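Local atomic coordinates of CAS6A (Thermus thermophilus, PDB entry 4C97), a protein that probably acts as a Cas6-type endoribonuclease that cuts CRISPR RNA precursors in prokaryotic antiviral defence. Residues 58-63 / 235-240; 172-177 / 209-214. The protein carries 1 engineered substitution. All coordinates share one frame; numbering follows the deposited sequence.

Contact 1 and contact 2 illustrate how a two-sheet protein is held together at different levels. Contact 1 (58-63 / 235-240) is buried, its centre about 7 Å from the centre of the chain, and joins strand 58-65 of one antiparallel sheet to the run leading into strand 238-241 of the other, beside a bound sulfate. Contact 2 (172-177 / 209-214), its centre about 20 Å from that of the chain, works within the second half alone, where a salt bridge ties two helices. The contact centres are 26 Å apart and their nearest atoms about 10 Å. Helix 209-225 of contact 2 precedes strand 238-241 of contact 1 in the chain, and both contacts reach the same sheet.

Contact 1 (58-63 / 235-240); sequences AAWARV and YGRARA. With SO4 (sulfate ion), chain D.
W60 and R237 meet between the two halves of the protein, and the arginine can be traced outward as an example of how one long side chain serves several neighbours. The bond from its CA to CB is directed toward strand 58-65, and CG comes obliquely against the guanidinium of R62. CD touches two partners, R62 CD and W60 CH2, each at 4.0 Å from R237 CD. A bend about the CG-CD bond (chi3 54°) brings the flat face of the head group against W60 CH2, with R237 NH1 at the indole edge, in the ring plane. There R237 NE is 3.7 Å from W60 CH2, and R237 CZ is slightly nearer at 3.6 Å. W60 CH2 thus sits over the centre of one guanidinium face, with the indole and guanidinium planes steeply inclined at 71°. The edge of the same guanidinium is turned to the sulfate: R237 NH1 donates to sulfate O1 at 3.2 Å and R237 NH2 to sulfate O4 at 3.2 Å, both with N-H...O angles of 155°, a two-pronged grip that should fix the rotation of the group. W104, stacked on W60 and in cation-pi contact with R237, also bonds the sulfate through NE1, as does R125 through NH2. R62 NH2 and NE donate to the carbonyls of F223 and W104, so W104 serves both arginines, while water 1 accepts a 3.0 Å bond from A238 N and a weak one from R62 NH1. The anion probably came from the crystallisation liquor, but a basic, tryptophan-lined site of this kind is consistent with one for an RNA phosphate. R237 follows the glycine-rich segment near the C-terminus that marks RAMP proteins, and its reach across to the first sheet fits the paired ferredoxin-like domains of Cas6 enzymes.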
loop_
_atom_site.group_PDB
_atom_site.type_symbol
_atom_site.label_atom_id
_atom_site.label_comp_id
_atom_site.label_asym_id
_atom_site.label_seq_id
_atom_site.Cartn_x
_atom_site.Cartn_y
_atom_site.Cartn_z
ATOM N N ALA A 58 7.427 -19.415 5.555
ATOM C CA ALA A 58 6.321 -18.647 6.124
ATOM C C ALA A 58 6.107 -17.401 5.278
ATOM O O ALA A 58 6.115 -16.262 5.776
ATOM C CB ALA A 58 6.608 -18.278 7.573
ATOM N N ALA A 59 5.918 -17.640 3.987
ATOM C CA ALA A 59 5.754 -16.580 3.005
ATOM C C ALA A 59 4.287 -16.246 2.839
ATOM O O ALA A 59 3.404 -17.060 3.129
ATOM C CB ALA A 59 6.354 -17.001 1.664
ATOM N N TRP A 60 4.027 -15.030 2.396
ATOM C CA TRP A 60 2.666 -14.654 2.086
ATOM C C TRP A 60 2.624 -13.656 0.947
ATOM O O TRP A 60 3.619 -12.999 0.626
ATOM C CB TRP A 60 1.975 -14.073 3.320
ATOM C CG TRP A 60 2.767 -12.958 3.981
ATOM C CD1 TRP A 60 3.655 -13.092 5.005
ATOM C CD2 TRP A 60 2.716 -11.562 3.671
ATOM N NE1 TRP A 60 4.181 -11.862 5.339
ATOM C CE2 TRP A 60 3.624 -10.907 4.529
ATOM C CE3 TRP A 60 2.016 -10.792 2.737
ATOM C CZ2 TRP A 60 3.827 -9.536 4.488
ATOM C CZ3 TRP A 60 2.231 -9.433 2.686
ATOM C CH2 TRP A 60 3.132 -8.820 3.558
ATOM N N ALA A 61 1.443 -13.547 0.354
ATOM C CA ALA A 61 1.196 -12.508 -0.629
ATOM C C ALA A 61 -0.015 -11.732 -0.194
ATOM O O ALA A 61 -0.769 -12.197 0.657
ATOM C CB ALA A 61 0.982 -13.095 -1.985
ATOM N N ARG A 62 -0.207 -10.555 -0.767
ATOM C CA ARG A 62 -1.361 -9.747 -0.409
ATOM C C ARG A 62 -1.910 -8.970 -1.592
ATOM O O ARG A 62 -1.169 -8.498 -2.468
ATOM C CB ARG A 62 -1.067 -8.831 0.797
ATOM C CG ARG A 62 -0.758 -7.419 0.470
ATOM C CD ARG A 62 -0.197 -6.676 1.687
ATOM N NE ARG A 62 -1.159 -6.035 2.581
ATOM C CZ ARG A 62 -1.323 -4.714 2.708
ATOM N NH1 ARG A 62 -0.646 -3.860 1.938
ATOM N NH2 ARG A 62 -2.172 -4.234 3.607
ATOM N N VAL A 63 -3.241 -8.893 -1.616
ATOM C CA VAL A 63 -3.962 -8.219 -2.672
ATOM C C VAL A 63 -4.815 -7.140 -2.037
ATOM O O VAL A 63 -5.691 -7.448 -1.222
ATOM C CB VAL A 63 -4.859 -9.203 -3.429
ATOM C CG1 VAL A 63 -5.667 -8.493 -4.517
ATOM C CG2 VAL A 63 -4.034 -10.312 -4.023
ATOM N N TYR A 235 6.178 -3.008 -4.487
ATOM C CA TYR A 235 6.977 -1.895 -3.976
ATOM C C TYR A 235 6.056 -0.971 -3.189
ATOM O O TYR A 235 4.819 -0.956 -3.377
ATOM C CB TYR A 235 7.657 -1.133 -5.119
ATOM C CG TYR A 235 8.626 -2.012 -5.879
ATOM C CD1 TYR A 235 9.789 -2.463 -5.272
ATOM C CD2 TYR A 235 8.369 -2.406 -7.181
ATOM C CE1 TYR A 235 10.670 -3.267 -5.939
ATOM C CE2 TYR A 235 9.257 -3.196 -7.867
ATOM C CZ TYR A 235 10.406 -3.637 -7.233
ATOM O OH TYR A 235 11.329 -4.445 -7.888
ATOM N N GLY A 236 6.639 -0.196 -2.298
ATOM C CA GLY A 236 5.865 0.816 -1.596
ATOM C C GLY A 236 4.886 0.308 -0.553
ATOM O O GLY A 236 3.970 1.042 -0.168
ATOM N N ARG A 237 5.090 -0.910 -0.056
ATOM C CA ARG A 237 4.222 -1.451 0.963
ATOM C C ARG A 237 4.542 -0.684 2.245
ATOM O O ARG A 237 5.704 -0.540 2.629
ATOM C CB ARG A 237 4.416 -2.956 1.116
ATOM C CG ARG A 237 3.578 -3.552 2.221
ATOM C CD ARG A 237 3.463 -5.065 2.095
ATOM N NE ARG A 237 4.717 -5.799 2.002
ATOM C CZ ARG A 237 5.458 -6.168 3.040
ATOM N NH1 ARG A 237 5.097 -5.832 4.270
ATOM N NH2 ARG A 237 6.557 -6.874 2.860
ATOM N N ALA A 238 3.516 -0.132 2.871
ATOM C CA ALA A 238 3.724 0.786 3.974
ATOM C C ALA A 238 2.571 0.737 4.930
ATOM O O ALA A 238 1.477 0.340 4.561
ATOM C CB ALA A 238 3.888 2.196 3.460
ATOM N N ARG A 239 2.840 1.153 6.156
ATOM C CA ARG A 239 1.769 1.327 7.129
ATOM C C ARG A 239 2.089 2.412 8.142
ATOM O O ARG A 239 3.251 2.703 8.419
ATOM C CB ARG A 239 1.491 0.021 7.864
ATOM C CG ARG A 239 2.571 -0.415 8.826
ATOM C CD ARG A 239 2.272 -1.794 9.434
ATOM N NE ARG A 239 0.936 -1.836 10.015
ATOM C CZ ARG A 239 0.227 -2.941 10.222
ATOM N NH1 ARG A 239 0.714 -4.129 9.883
ATOM N NH2 ARG A 239 -0.980 -2.853 10.755
ATOM N N ALA A 240 1.043 2.988 8.727
ATOM C CA ALA A 240 1.234 3.944 9.798
ATOM C C ALA A 240 1.508 3.242 11.115
ATOM O O ALA A 240 0.966 2.168 11.381
ATOM C CB ALA A 240 0.021 4.861 9.937
HETATM S S SO4 D . 7.303 -7.254 7.059
HETATM O O1 SO4 D . 6.056 -6.518 7.206
HETATM O O2 SO4 D . 8.405 -6.303 7.213
HETATM O O3 SO4 D . 7.392 -8.272 8.099
HETATM O O4 SO4 D . 7.454 -7.907 5.764
HETATM O O HOH W 1 0.838 -0.899 1.785
#

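Contact 2 (172-177 / 209-214); sequences LERTTV and EEEALW
E211 OE1 lies at the edge of the R174 guanidinium, near its plane, but the carboxylate is tilted, the two planes standing 49° apart. NH2 of R174 approaches OE1 on its syn side, 31° out of the carboxylate plane. The result is a single-pronged salt bridge, R174 NH2 to E211 OE1 at 3.0 Å. Water 2 supplies the second prong: it accepts from R174 NH1 at 3.0 Å and donates to E211 OE2 at 2.6 Å, closing a ring around the twisted pair and giving each group a second link to the other. Such water-completed bridges show how two charged planes can be joined without lying flat together. The arginine gets there by a bend about its CG-CD bond (chi3 76°), which turns the head group toward the glutamate, and the two side chains cross at about a right angle. R174 NE donates to the carbonyl of P205 in the loop that leads from strand 199-203 toward helix 209-225, so R174 grips this loop and the helix that follows it. E211, extended beyond CG, lies against V167 and A170 of helix 165-174, and its backbone N is bonded to T208 OG1. The E211 carboxylate extends beyond the N-terminal end of its helix, where the helix dipole would probably favour a negative charge. This is peripheral structural packing, well away from the sulfate of the central region: a partly buried salt bridge between neighbouring helices of the C-terminal half, in a fold of helices packed against an antiparallel sheet, as in the ferredoxin-like domains of the RAMP family.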
loop_
_atom_site.group_PDB
_atom_site.type_symbol
_atom_site.label_atom_id
_atom_site.label_comp_id
_atom_site.label_asym_id
_atom_site.label_seq_id
_atom_site.Cartn_x
_atom_site.Cartn_y
_atom_site.Cartn_z
ATOM N N LEU A 172 1.206 19.059 1.275
ATOM C CA LEU A 172 2.326 18.840 0.365
ATOM C C LEU A 172 3.478 19.802 0.586
ATOM O O LEU A 172 4.632 19.411 0.475
ATOM C CB LEU A 172 1.865 18.925 -1.083
ATOM C CG LEU A 172 0.812 17.905 -1.489
ATOM C CD1 LEU A 172 0.683 17.887 -3.016
ATOM C CD2 LEU A 172 1.098 16.528 -0.954
ATOM N N GLU A 173 3.170 21.057 0.911
ATOM C CA GLU A 173 4.196 22.094 0.977
ATOM C C GLU A 173 4.731 22.346 2.380
ATOM O O GLU A 173 5.892 22.707 2.531
ATOM C CB GLU A 173 3.669 23.422 0.413
ATOM C CG GLU A 173 3.254 23.336 -1.048
ATOM C CD GLU A 173 4.409 22.905 -1.948
ATOM O OE1 GLU A 173 5.539 23.409 -1.759
ATOM O OE2 GLU A 173 4.198 22.047 -2.829
ATOM N N ARG A 174 3.901 22.175 3.402
ATOM C CA ARG A 174 4.332 22.573 4.741
ATOM C C ARG A 174 4.828 21.399 5.596
ATOM O O ARG A 174 5.615 21.588 6.532
ATOM C CB ARG A 174 3.236 23.369 5.454
ATOM C CG ARG A 174 3.744 24.114 6.659
ATOM C CD ARG A 174 2.739 25.140 7.188
ATOM N NE ARG A 174 1.643 24.521 7.939
ATOM C CZ ARG A 174 0.356 24.542 7.585
ATOM N NH1 ARG A 174 -0.053 25.133 6.469
ATOM N NH2 ARG A 174 -0.537 23.959 8.360
ATOM N N THR A 175 4.384 20.190 5.277
ATOM C CA THR A 175 4.791 19.027 6.065
ATOM C C THR A 175 6.293 18.873 6.016
ATOM O O THR A 175 6.907 18.995 4.949
ATOM C CB THR A 175 4.109 17.727 5.603
ATOM O OG1 THR A 175 2.698 17.897 5.639
ATOM C CG2 THR A 175 4.470 16.545 6.519
ATOM N N THR A 176 6.878 18.615 7.180
ATOM C CA THR A 176 8.307 18.405 7.307
ATOM C C THR A 176 8.587 16.989 7.798
ATOM O O THR A 176 7.672 16.179 7.989
ATOM C CB THR A 176 8.969 19.460 8.224
ATOM O OG1 THR A 176 10.384 19.377 8.082
ATOM C CG2 THR A 176 8.601 19.253 9.691
ATOM N N VAL A 177 9.857 16.692 7.997
ATOM C CA VAL A 177 10.276 15.439 8.557
ATOM C C VAL A 177 10.872 15.660 9.921
ATOM O O VAL A 177 11.810 16.431 10.074
ATOM C CB VAL A 177 11.289 14.724 7.642
ATOM C CG1 VAL A 177 11.901 13.553 8.350
ATOM C CG2 VAL A 177 10.614 14.256 6.341
ATOM N N GLU A 209 -7.386 21.445 12.442
ATOM C CA GLU A 209 -7.991 20.142 12.745
ATOM C C GLU A 209 -8.249 19.368 11.452
ATOM O O GLU A 209 -7.918 18.194 11.359
ATOM C CB GLU A 209 -9.304 20.283 13.523
ATOM C CG GLU A 209 -9.930 18.901 13.894
ATOM C CD GLU A 209 -11.186 18.989 14.754
ATOM O OE1 GLU A 209 -11.609 20.109 15.107
ATOM O OE2 GLU A 209 -11.757 17.924 15.080
ATOM N N GLU A 210 -8.811 20.038 10.452
ATOM C CA GLU A 210 -9.116 19.408 9.173
ATOM C C GLU A 210 -7.846 18.834 8.508
ATOM O O GLU A 210 -7.805 17.690 8.026
ATOM C CB GLU A 210 -9.802 20.416 8.250
ATOM C CG GLU A 210 -10.169 19.862 6.893
ATOM C CD GLU A 210 -10.830 20.890 5.978
ATOM O OE1 GLU A 210 -10.498 22.087 6.091
ATOM O OE2 GLU A 210 -11.679 20.486 5.142
ATOM N N GLU A 211 -6.795 19.641 8.495
ATOM C CA GLU A 211 -5.519 19.200 7.929
ATOM C C GLU A 211 -4.936 17.982 8.648
ATOM O O GLU A 211 -4.429 17.041 8.014
ATOM C CB GLU A 211 -4.522 20.356 7.963
ATOM C CG GLU A 211 -4.829 21.456 6.919
ATOM C CD GLU A 211 -4.077 22.760 7.164
ATOM O OE1 GLU A 211 -3.271 22.820 8.118
ATOM O OE2 GLU A 211 -4.305 23.732 6.402
ATOM N N ALA A 212 -4.982 18.019 9.983
ATOM C CA ALA A 212 -4.460 16.922 10.795
ATOM C C ALA A 212 -5.305 15.649 10.593
ATOM O O ALA A 212 -4.788 14.522 10.580
ATOM C CB ALA A 212 -4.430 17.346 12.282
ATOM N N LEU A 213 -6.612 15.833 10.422
ATOM C CA LEU A 213 -7.458 14.689 10.085
ATOM C C LEU A 213 -7.094 14.058 8.723
ATOM O O LEU A 213 -6.963 12.824 8.607
ATOM C CB LEU A 213 -8.930 15.065 10.098
ATOM C CG LEU A 213 -9.825 13.846 10.079
ATOM C CD1 LEU A 213 -9.699 13.054 11.373
ATOM C CD2 LEU A 213 -11.274 14.263 9.816
ATOM N N TRP A 214 -6.957 14.901 7.696
ATOM C CA TRP A 214 -6.521 14.409 6.405
ATOM C C TRP A 214 -5.159 13.709 6.499
ATOM O O TRP A 214 -4.955 12.651 5.908
ATOM C CB TRP A 214 -6.475 15.559 5.393
ATOM C CG TRP A 214 -7.797 15.764 4.714
ATOM C CD1 TRP A 214 -8.811 16.594 5.106
ATOM C CD2 TRP A 214 -8.271 15.086 3.536
ATOM N NE1 TRP A 214 -9.878 16.486 4.240
ATOM C CE2 TRP A 214 -9.572 15.559 3.270
ATOM C CE3 TRP A 214 -7.709 14.119 2.690
ATOM C CZ2 TRP A 214 -10.318 15.119 2.193
ATOM C CZ3 TRP A 214 -8.452 13.682 1.613
ATOM C CH2 TRP A 214 -9.742 14.181 1.373
HETATM O O HOH W 2 -2.920 25.879 6.137
#